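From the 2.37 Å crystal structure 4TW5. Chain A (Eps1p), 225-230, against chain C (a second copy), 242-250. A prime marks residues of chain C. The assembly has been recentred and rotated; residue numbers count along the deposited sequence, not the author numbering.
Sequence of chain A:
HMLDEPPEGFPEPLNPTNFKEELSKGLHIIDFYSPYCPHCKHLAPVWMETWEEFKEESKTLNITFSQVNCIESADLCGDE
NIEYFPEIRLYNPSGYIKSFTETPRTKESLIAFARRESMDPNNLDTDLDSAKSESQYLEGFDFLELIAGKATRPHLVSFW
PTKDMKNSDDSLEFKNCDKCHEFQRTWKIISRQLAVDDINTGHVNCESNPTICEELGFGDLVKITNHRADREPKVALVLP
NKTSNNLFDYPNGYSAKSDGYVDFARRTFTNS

Chain A (225-230) TNHRAD
Chain C 242-250: KTSNNLFDY

Residues 225-230 of chain A form an irregular segment, with phi/psi of -92/4 at Asn226, -79/-41 at His227 and -94/120 at Arg228. Chain C turns through Asn245′ (45/48, left-handed) and Asn246′ (-114/3) before extending into a strand at Leu247′-Asp249′. The backbones come closest at His227 and Asn245′ (CA-CA 4.5 Å) and run in broadly the same sense: partners of Asn226, His227 and Arg228 advance from Asn245′ through Asn246′ and Leu247′ to Asp249′. The turn presents successive amides to two carbonyls: Asn245′ N donates to Asn226 O at 2.7 Å, nearly linearly (173°), whereas His227 O accepts from Leu247′ N at 3.3 Å and, weakly, from Asn246′ N, also at 3.3 Å.

Arg228 (m, t, t, chi4 -77°) starts away from chain C, yet its extended chain brings the guanidinium back to Asp249′ (m). Arg228 NH2 and Asp249′ OD1, 2.6 Å apart, form a hydrogen-bonded salt bridge at the guanidinium edge, while Leu247′ (t, p) lays CD2 over one face, 4.2 Å from Arg228 NH2. At the edge of the His227 ring (m, chi2 109°), polarised CD2 lies 3.4 Å from Asn246′ OD1 (p, chi2 7°), a buried oxygen without a hydrogen-bond partner; Asn246′ ND2 donates to Lys242′ O at 2.8 Å, anchoring the amide. Ala229 CB points toward chain C, its small methyl in van der Waals contact with Asn245′ CG (m) at 3.6 Å.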

# COMPACT_ATOMS: atom_id res chain seq x y z
N THR A 225 -6.94 -0.46 -11.47
CA THR A 225 -6.08 0.33 -12.38
C THR A 225 -6.61 0.17 -13.81
O THR A 225 -7.07 -0.92 -14.16
CB THR A 225 -4.58 -0.10 -12.36
OG1 THR A 225 -4.44 -1.45 -12.81
CG2 THR A 225 -3.96 0.06 -10.97
N ASN A 226 -6.52 1.19 -14.66
CA ASN A 226 -7.07 1.01 -16.01
C ASN A 226 -6.07 0.48 -17.07
O ASN A 226 -6.39 0.35 -18.25
CB ASN A 226 -7.75 2.30 -16.49
CG ASN A 226 -8.83 2.81 -15.51
OD1 ASN A 226 -8.72 3.90 -14.94
ND2 ASN A 226 -9.87 2.00 -15.30
N HIS A 227 -4.85 0.17 -16.63
CA HIS A 227 -3.88 -0.54 -17.49
C HIS A 227 -4.16 -2.03 -17.55
O HIS A 227 -4.07 -2.63 -18.62
CB HIS A 227 -2.46 -0.24 -17.04
CG HIS A 227 -2.15 1.22 -17.10
ND1 HIS A 227 -1.98 2.00 -15.97
CD2 HIS A 227 -2.06 2.07 -18.15
CE1 HIS A 227 -1.75 3.25 -16.33
NE2 HIS A 227 -1.80 3.32 -17.64
N ARG A 228 -4.51 -2.66 -16.43
CA ARG A 228 -4.93 -4.06 -16.55
C ARG A 228 -6.43 -4.09 -16.69
O ARG A 228 -7.16 -3.65 -15.80
CB ARG A 228 -4.49 -4.91 -15.36
CG ARG A 228 -3.00 -5.13 -15.28
CD ARG A 228 -2.69 -6.07 -14.13
NE ARG A 228 -1.26 -6.33 -14.04
CZ ARG A 228 -0.60 -7.15 -14.84
NH1 ARG A 228 -1.23 -7.78 -15.82
NH2 ARG A 228 0.69 -7.31 -14.67
N ALA A 229 -6.87 -4.66 -17.81
CA ALA A 229 -8.28 -4.80 -18.14
C ALA A 229 -9.00 -5.69 -17.14
O ALA A 229 -10.13 -5.42 -16.73
CB ALA A 229 -8.43 -5.38 -19.56
N ASP A 230 -8.31 -6.74 -16.75
CA ASP A 230 -8.92 -7.84 -16.06
C ASP A 230 -7.96 -8.46 -15.06
O ASP A 230 -6.74 -8.50 -15.28
CB ASP A 230 -9.38 -8.87 -17.09
CG ASP A 230 -10.23 -9.97 -16.50
OD1 ASP A 230 -11.34 -9.68 -16.01
OD2 ASP A 230 -9.78 -11.13 -16.54
N LYS C 242 -1.97 2.92 -26.83
CA LYS C 242 -3.23 2.80 -26.08
C LYS C 242 -3.00 3.34 -24.69
O LYS C 242 -1.93 3.11 -24.12
CB LYS C 242 -3.70 1.34 -25.97
CG LYS C 242 -4.29 0.76 -27.22
CD LYS C 242 -4.52 -0.73 -27.07
CE LYS C 242 -4.80 -1.40 -28.41
NZ LYS C 242 -5.74 -0.57 -29.25
N THR C 243 -3.96 4.05 -24.12
CA THR C 243 -3.78 4.63 -22.78
C THR C 243 -4.40 3.78 -21.65
O THR C 243 -4.29 4.12 -20.48
CB THR C 243 -4.40 6.00 -22.68
OG1 THR C 243 -5.78 5.91 -23.08
CG2 THR C 243 -3.61 7.02 -23.55
N SER C 244 -5.08 2.72 -22.04
CA SER C 244 -5.82 1.88 -21.12
C SER C 244 -5.88 0.49 -21.68
O SER C 244 -5.79 0.32 -22.90
CB SER C 244 -7.25 2.40 -20.92
OG SER C 244 -7.25 3.53 -20.06
N ASN C 245 -6.05 -0.48 -20.79
CA ASN C 245 -6.09 -1.89 -21.17
C ASN C 245 -4.97 -2.22 -22.15
O ASN C 245 -5.19 -2.84 -23.19
CB ASN C 245 -7.45 -2.25 -21.78
CG ASN C 245 -8.62 -2.05 -20.81
OD1 ASN C 245 -8.44 -1.62 -19.65
ND2 ASN C 245 -9.82 -2.37 -21.27
N ASN C 246 -3.77 -1.78 -21.81
CA ASN C 246 -2.65 -1.93 -22.70
C ASN C 246 -1.60 -2.88 -22.11
O ASN C 246 -0.53 -3.08 -22.70
CB ASN C 246 -2.04 -0.55 -22.98
CG ASN C 246 -1.89 0.25 -21.72
OD1 ASN C 246 -2.13 -0.26 -20.63
ND2 ASN C 246 -1.45 1.50 -21.85
N LEU C 247 -1.90 -3.46 -20.95
CA LEU C 247 -0.94 -4.35 -20.27
C LEU C 247 -1.51 -5.73 -20.04
O LEU C 247 -2.43 -5.91 -19.28
CB LEU C 247 -0.48 -3.74 -18.94
CG LEU C 247 0.63 -4.51 -18.21
CD1 LEU C 247 1.91 -4.54 -18.98
CD2 LEU C 247 0.90 -3.81 -16.89
N PHE C 248 -0.88 -6.72 -20.66
CA PHE C 248 -1.34 -8.09 -20.63
C PHE C 248 -0.22 -9.06 -20.20
O PHE C 248 0.79 -9.18 -20.90
CB PHE C 248 -1.88 -8.47 -22.00
CG PHE C 248 -3.05 -7.65 -22.44
CD1 PHE C 248 -4.34 -8.00 -22.06
CD2 PHE C 248 -2.86 -6.52 -23.23
CE1 PHE C 248 -5.42 -7.25 -22.46
CE2 PHE C 248 -3.92 -5.77 -23.62
CZ PHE C 248 -5.21 -6.14 -23.24
N ASP C 249 -0.40 -9.71 -19.06
CA ASP C 249 0.56 -10.73 -18.59
C ASP C 249 0.65 -11.94 -19.52
O ASP C 249 -0.37 -12.37 -20.08
CB ASP C 249 0.18 -11.22 -17.18
CG ASP C 249 0.60 -10.24 -16.09
OD1 ASP C 249 1.21 -9.20 -16.42
OD2 ASP C 249 0.29 -10.49 -14.90
N TYR C 250 1.85 -12.49 -19.69
CA TYR C 250 2.01 -13.77 -20.38
C TYR C 250 1.18 -14.85 -19.66
O TYR C 250 1.39 -15.12 -18.47
CB TYR C 250 3.50 -14.18 -20.46
CG TYR C 250 3.68 -15.48 -21.20
CD1 TYR C 250 3.53 -15.53 -22.56
CD2 TYR C 250 3.96 -16.67 -20.53
CE1 TYR C 250 3.65 -16.70 -23.26
CE2 TYR C 250 4.09 -17.86 -21.23
CZ TYR C 250 3.94 -17.86 -22.60
OH TYR C 250 4.05 -19.01 -23.36